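Local coordinates for maltose/maltodextrin-binding protein (Thermus thermophilus, PDB 2GH9), which binds maltotriose and, as a periplasmic maltodextrin-binding protein, probably hands it to a membrane transporter for uptake into the cell, at residues R22-E25 / R26-T30; Y157-F160 / G161-K164. One frame throughout, in Å; residues are numbered along the deposited sequence.

Contact 1: R22-E25 / R26-T30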
loop_
_atom_site.group_PDB
_atom_site.type_symbol
_atom_site.label_atom_id
_atom_site.label_comp_id
_atom_site.label_asym_id
_atom_site.label_seq_id
_atom_site.Cartn_x
_atom_site.Cartn_y
_atom_site.Cartn_z
ATOM N N ARG A 22 -7.737 24.471 3.607
ATOM C CA ARG A 22 -8.540 25.671 3.869
ATOM C C ARG A 22 -8.224 26.218 5.270
ATOM O O ARG A 22 -7.873 27.390 5.424
ATOM C CB ARG A 22 -10.043 25.369 3.704
ATOM C CG ARG A 22 -10.497 25.262 2.245
ATOM C CD ARG A 22 -12.009 25.354 2.109
ATOM N NE ARG A 22 -12.676 24.301 2.876
ATOM C CZ ARG A 22 -12.982 23.087 2.410
ATOM N NH1 ARG A 22 -12.709 22.736 1.154
ATOM N NH2 ARG A 22 -13.580 22.215 3.212
ATOM N N THR A 23 -8.310 25.351 6.276
ATOM C CA THR A 23 -7.971 25.699 7.650
ATOM C C THR A 23 -6.557 26.313 7.816
ATOM O O THR A 23 -6.398 27.269 8.577
ATOM C CB THR A 23 -8.121 24.486 8.573
ATOM O OG1 THR A 23 -9.465 24.002 8.497
ATOM C CG2 THR A 23 -7.807 24.844 9.999
ATOM N N PHE A 24 -5.555 25.785 7.107
ATOM C CA PHE A 24 -4.197 26.349 7.156
ATOM C C PHE A 24 -4.108 27.746 6.547
ATOM O O PHE A 24 -3.290 28.542 6.975
ATOM C CB PHE A 24 -3.183 25.451 6.433
ATOM C CG PHE A 24 -1.751 25.820 6.689
ATOM C CD1 PHE A 24 -1.150 25.517 7.905
ATOM C CD2 PHE A 24 -0.989 26.442 5.711
ATOM C CE1 PHE A 24 0.192 25.842 8.142
ATOM C CE2 PHE A 24 0.350 26.771 5.943
ATOM C CZ PHE A 24 0.935 26.467 7.154
ATOM N N GLU A 25 -4.930 28.048 5.550
ATOM C CA GLU A 25 -4.962 29.399 5.013
ATOM C C GLU A 25 -5.512 30.426 6.024
ATOM O O GLU A 25 -5.213 31.607 5.911
ATOM C CB GLU A 25 -5.760 29.441 3.712
ATOM C CG GLU A 25 -5.634 30.752 2.939
ATOM C CD GLU A 25 -6.483 30.790 1.689
ATOM O OE1 GLU A 25 -6.926 29.707 1.221
ATOM O OE2 GLU A 25 -6.698 31.913 1.169
ATOM N N ARG A 26 -6.303 29.975 6.996
ATOM C CA ARG A 26 -6.887 30.859 7.999
ATOM C C ARG A 26 -6.026 30.916 9.258
ATOM O O ARG A 26 -5.896 31.964 9.869
ATOM C CB ARG A 26 -8.318 30.422 8.338
ATOM C CG ARG A 26 -9.344 30.903 7.338
ATOM C CD ARG A 26 -10.780 30.562 7.747
ATOM N NE ARG A 26 -11.112 29.180 7.390
ATOM C CZ ARG A 26 -11.181 28.144 8.233
ATOM N NH1 ARG A 26 -10.985 28.291 9.540
ATOM N NH2 ARG A 26 -11.469 26.935 7.754
ATOM N N THR A 27 -5.422 29.798 9.642
ATOM C CA THR A 27 -4.436 29.814 10.708
ATOM C C THR A 27 -3.012 30.002 10.147
ATOM O O THR A 27 -2.064 29.408 10.666
ATOM C CB THR A 27 -4.508 28.525 11.576
ATOM O OG1 THR A 27 -3.838 27.440 10.919
ATOM C CG2 THR A 27 -5.977 28.139 11.879
ATOM N N SER A 28 -2.868 30.834 9.107
ATOM C CA SER A 28 -1.582 31.020 8.417
ATOM C C SER A 28 -1.560 32.230 7.487
ATOM O O SER A 28 -0.587 32.982 7.470
ATOM C CB SER A 28 -1.228 29.768 7.582
ATOM O OG SER A 28 0.126 29.739 7.179
ATOM N N GLY A 29 -2.606 32.374 6.675
ATOM C CA GLY A 29 -2.597 33.290 5.533
ATOM C C GLY A 29 -1.976 32.736 4.251
ATOM O O GLY A 29 -2.030 33.379 3.199
ATOM N N THR A 30 -1.375 31.550 4.326
ATOM C CA THR A 30 -0.753 30.929 3.150
ATOM C C THR A 30 -1.784 30.083 2.427
ATOM O O THR A 30 -2.381 29.177 3.032
ATOM C CB THR A 30 0.433 30.041 3.540
ATOM O OG1 THR A 30 1.341 30.794 4.353
ATOM C CG2 THR A 30 1.163 29.524 2.293
#
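Arg26 folds back on Thr23 where helix 11-26 runs out into the loop before strand 32-36. Its backbone N gives a bond of 3.1 Å to Thr23 O and a weak one to Arg22 O. A bend at chi3 (-82°) lays the guanidinium over Thr23, with CA of that threonine under one face and NH2 3.6 Å from Thr23 OG1. That hydroxyl is hydrogen-bonded to Glu19 O, one turn earlier. Thr27 N donates to the same carbonyl, 2.9 Å from Thr23 O. This oxygen therefore accepts from two backbone amides, the bond from Thr27 being the straighter, and takes a weak hydrogen bond from Thr27 OG1 as well. Ser28 turns in over the ring of Phe24, its CB 3.8 Å from the centroid and near the ring normal, and its OG 3.2 Å from CE2. The modelled CB is also too close to Phe24 O, which makes the exact height of this CH-pi contact doubtful. OG of Ser28 is hydrogen-bonded to Thr30 OG1. Gly29 sends its N to Glu25 O at 2.8 Å; in its left-handed conformation (phi 84°, psi -7°) a CB would press on Ser28 O, which alone calls for glycine. Thr30 completes the turn: its CB meets Phe24 CE2, and its O lies 3.3 Å from Glu25 CA in a CA-H...O contact. Outside the turn, Phe24 meets the ring of Phe286 and touches Asn285 and Thr289 on helix 280-290, which Thr30 also touches at Gln282. The grip on this chain reversal is thus largely a matter of main-chain carbonyls and amides, with one aromatic ring beneath; Thr30 O, buried without a conventional donor in the model, has the weak C-H contact from Glu25 in its place.

Contact 2: Y157-F160 / G161-K164. With GLC (alpha-D-glucopyranose), chain B; GLC (alpha-D-glucopyranose), chain C.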
loop_
_atom_site.group_PDB
_atom_site.type_symbol
_atom_site.label_atom_id
_atom_site.label_comp_id
_atom_site.label_asym_id
_atom_site.label_seq_id
_atom_site.Cartn_x
_atom_site.Cartn_y
_atom_site.Cartn_z
ATOM N N TYR A 157 2.477 -5.983 -5.674
ATOM C CA TYR A 157 2.097 -5.620 -4.282
ATOM C C TYR A 157 0.879 -6.400 -3.737
ATOM O O TYR A 157 0.928 -6.956 -2.647
ATOM C CB TYR A 157 1.820 -4.116 -4.224
ATOM C CG TYR A 157 1.303 -3.578 -2.907
ATOM C CD1 TYR A 157 2.176 -3.130 -1.950
ATOM C CD2 TYR A 157 -0.073 -3.477 -2.660
ATOM C CE1 TYR A 157 1.730 -2.604 -0.762
ATOM C CE2 TYR A 157 -0.541 -2.978 -1.477
ATOM C CZ TYR A 157 0.374 -2.522 -0.516
ATOM O OH TYR A 157 -0.037 -2.002 0.691
ATOM N N PHE A 158 -0.214 -6.452 -4.489
ATOM C CA PHE A 158 -1.428 -7.158 -4.019
ATOM C C PHE A 158 -1.191 -8.659 -3.813
ATOM O O PHE A 158 -1.750 -9.282 -2.898
ATOM C CB PHE A 158 -2.573 -6.936 -5.014
ATOM C CG PHE A 158 -3.293 -5.644 -4.826
ATOM C CD1 PHE A 158 -4.545 -5.623 -4.231
ATOM C CD2 PHE A 158 -2.734 -4.457 -5.240
ATOM C CE1 PHE A 158 -5.212 -4.439 -4.060
ATOM C CE2 PHE A 158 -3.397 -3.267 -5.053
ATOM C CZ PHE A 158 -4.647 -3.262 -4.485
ATOM N N ASN A 159 -0.332 -9.221 -4.659
ATOM C CA ASN A 159 0.010 -10.643 -4.633
ATOM C C ASN A 159 1.137 -11.052 -3.690
ATOM O O ASN A 159 1.337 -12.246 -3.486
ATOM C CB ASN A 159 0.368 -11.112 -6.049
ATOM C CG ASN A 159 -0.843 -11.300 -6.900
ATOM O OD1 ASN A 159 -1.669 -12.156 -6.610
ATOM N ND2 ASN A 159 -0.988 -10.479 -7.923
ATOM N N PHE A 160 1.875 -10.093 -3.119
ATOM C CA PHE A 160 2.985 -10.447 -2.249
ATOM C C PHE A 160 2.596 -11.453 -1.162
ATOM O O PHE A 160 3.358 -12.368 -0.879
ATOM C CB PHE A 160 3.684 -9.239 -1.616
ATOM C CG PHE A 160 4.694 -9.642 -0.579
ATOM C CD1 PHE A 160 5.871 -10.278 -0.961
ATOM C CD2 PHE A 160 4.441 -9.465 0.775
ATOM C CE1 PHE A 160 6.791 -10.679 -0.015
ATOM C CE2 PHE A 160 5.359 -9.892 1.724
ATOM C CZ PHE A 160 6.534 -10.500 1.323
ATOM N N GLY A 161 1.411 -11.311 -0.567
ATOM C CA GLY A 161 0.991 -12.209 0.500
ATOM C C GLY A 161 1.009 -13.679 0.130
ATOM O O GLY A 161 1.319 -14.532 0.957
ATOM N N PHE A 162 0.683 -13.965 -1.116
ATOM C CA PHE A 162 0.805 -15.323 -1.650
ATOM C C PHE A 162 2.290 -15.720 -1.802
ATOM O O PHE A 162 2.665 -16.853 -1.526
ATOM C CB PHE A 162 0.076 -15.438 -2.992
ATOM C CG PHE A 162 -1.345 -14.980 -2.947
ATOM C CD1 PHE A 162 -2.162 -15.314 -1.879
ATOM C CD2 PHE A 162 -1.882 -14.231 -3.999
ATOM C CE1 PHE A 162 -3.485 -14.886 -1.824
ATOM C CE2 PHE A 162 -3.191 -13.814 -3.964
ATOM C CZ PHE A 162 -4.002 -14.129 -2.865
ATOM N N PHE A 163 3.133 -14.784 -2.205
ATOM C CA PHE A 163 4.572 -15.053 -2.275
ATOM C C PHE A 163 5.165 -15.356 -0.881
ATOM O O PHE A 163 5.972 -16.280 -0.733
ATOM C CB PHE A 163 5.329 -13.915 -2.989
ATOM C CG PHE A 163 5.258 -13.978 -4.501
ATOM C CD1 PHE A 163 6.373 -14.358 -5.256
ATOM C CD2 PHE A 163 4.098 -13.616 -5.170
ATOM C CE1 PHE A 163 6.322 -14.391 -6.656
ATOM C CE2 PHE A 163 4.033 -13.653 -6.574
ATOM C CZ PHE A 163 5.170 -14.037 -7.312
ATOM N N LYS A 164 4.724 -14.604 0.125
ATOM C CA LYS A 164 5.081 -14.839 1.527
ATOM C C LYS A 164 4.594 -16.206 2.040
ATOM O O LYS A 164 5.382 -16.977 2.606
ATOM C CB LYS A 164 4.553 -13.696 2.412
ATOM C CG LYS A 164 4.980 -13.791 3.879
ATOM C CD LYS A 164 4.866 -12.449 4.588
ATOM C CE LYS A 164 5.465 -12.507 5.979
ATOM N NZ LYS A 164 6.908 -12.772 5.914
HETATM C C1 GLC B . -2.038 1.139 -2.814
HETATM C C2 GLC B . -0.934 1.255 -1.780
HETATM C C3 GLC B . 0.428 1.391 -2.497
HETATM C C4 GLC B . 0.665 0.304 -3.534
HETATM C C5 GLC B . -0.535 0.199 -4.472
HETATM C C6 GLC B . -0.386 -0.997 -5.419
HETATM O O2 GLC B . -1.150 2.415 -0.971
HETATM O O3 GLC B . 1.475 1.401 -1.552
HETATM O O4 GLC B . 1.861 0.596 -4.285
HETATM O O5 GLC B . -1.761 0.061 -3.717
HETATM O O6 GLC B . -1.090 -0.801 -6.649
HETATM C C1 GLC C . 2.913 -0.336 -4.058
HETATM C C2 GLC C . 4.179 0.493 -3.942
HETATM C C3 GLC C . 4.503 1.153 -5.272
HETATM C C4 GLC C . 4.551 0.090 -6.362
HETATM C C5 GLC C . 3.265 -0.749 -6.416
HETATM C C6 GLC C . 3.333 -1.912 -7.416
HETATM O O2 GLC C . 4.032 1.491 -2.915
HETATM O O3 GLC C . 5.756 1.826 -5.187
HETATM O O4 GLC C . 4.777 0.752 -7.605
HETATM O O5 GLC C . 3.006 -1.303 -5.124
HETATM O O6 GLC C . 2.002 -2.326 -7.744
HETATM O O HOH W 1 -0.484 -9.110 -0.278
#
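Phe160 and Lys164 stand one turn apart on helix 156-166 of a two-lobed periplasmic-binding-protein fold. From CB of Phe160, a chi1 of 172° swings the ring toward the next turn, where it meets Phe163 and Lys164. CD1 touches Phe163 CB, and on the other flank CE2 touches Lys164 CD at 3.9 Å. At the tip, CZ packs on Lys164 CB, which sits off-centre over the ring in a CH-pi contact. Phe265 stacks on the same ring from elsewhere in the fold, and the lysine NZ goes on to bind Glu169 O. Beneath, Lys164 N reaches Phe160 O at 2.8 Å, a regular helical bond. Asn159 OD1, already bonded to Tyr151 OH, points at the edge of the Phe162 ring, 3.3 Å from CD2. The start of the helix faces the sugar: C4 of the chain B glucose lies 3.8 Å above the plane of the Tyr157 ring, over its centre, and the Phe158 edge meets O6 of that glucose. At the kink, one water bridges a gap in the helical bonding, donating to Phe158 O and accepting from Gly161 N, each 2.9 Å away.

Contact 1 precedes contact 2 along the chain, and the two lie on opposite sides of its centre, about 42 Å apart between centres and about 28 Å at their nearest atoms. They share no helix or strand. Residues 22-30 take in the end of helix 11-26 and most of the loop leading to strand 32-36, which pairs with strand 3-7 in a mixed sheet, and lie at the surface far from the sugar. Residues 157-164 belong to helix 156-166, which follows strand 149-150 of another mixed sheet, and lie largely buried, with Tyr157 and Phe158 at the maltotriose. One contact thus shapes a peripheral connection, while the other carries part of the pocket between the lobes.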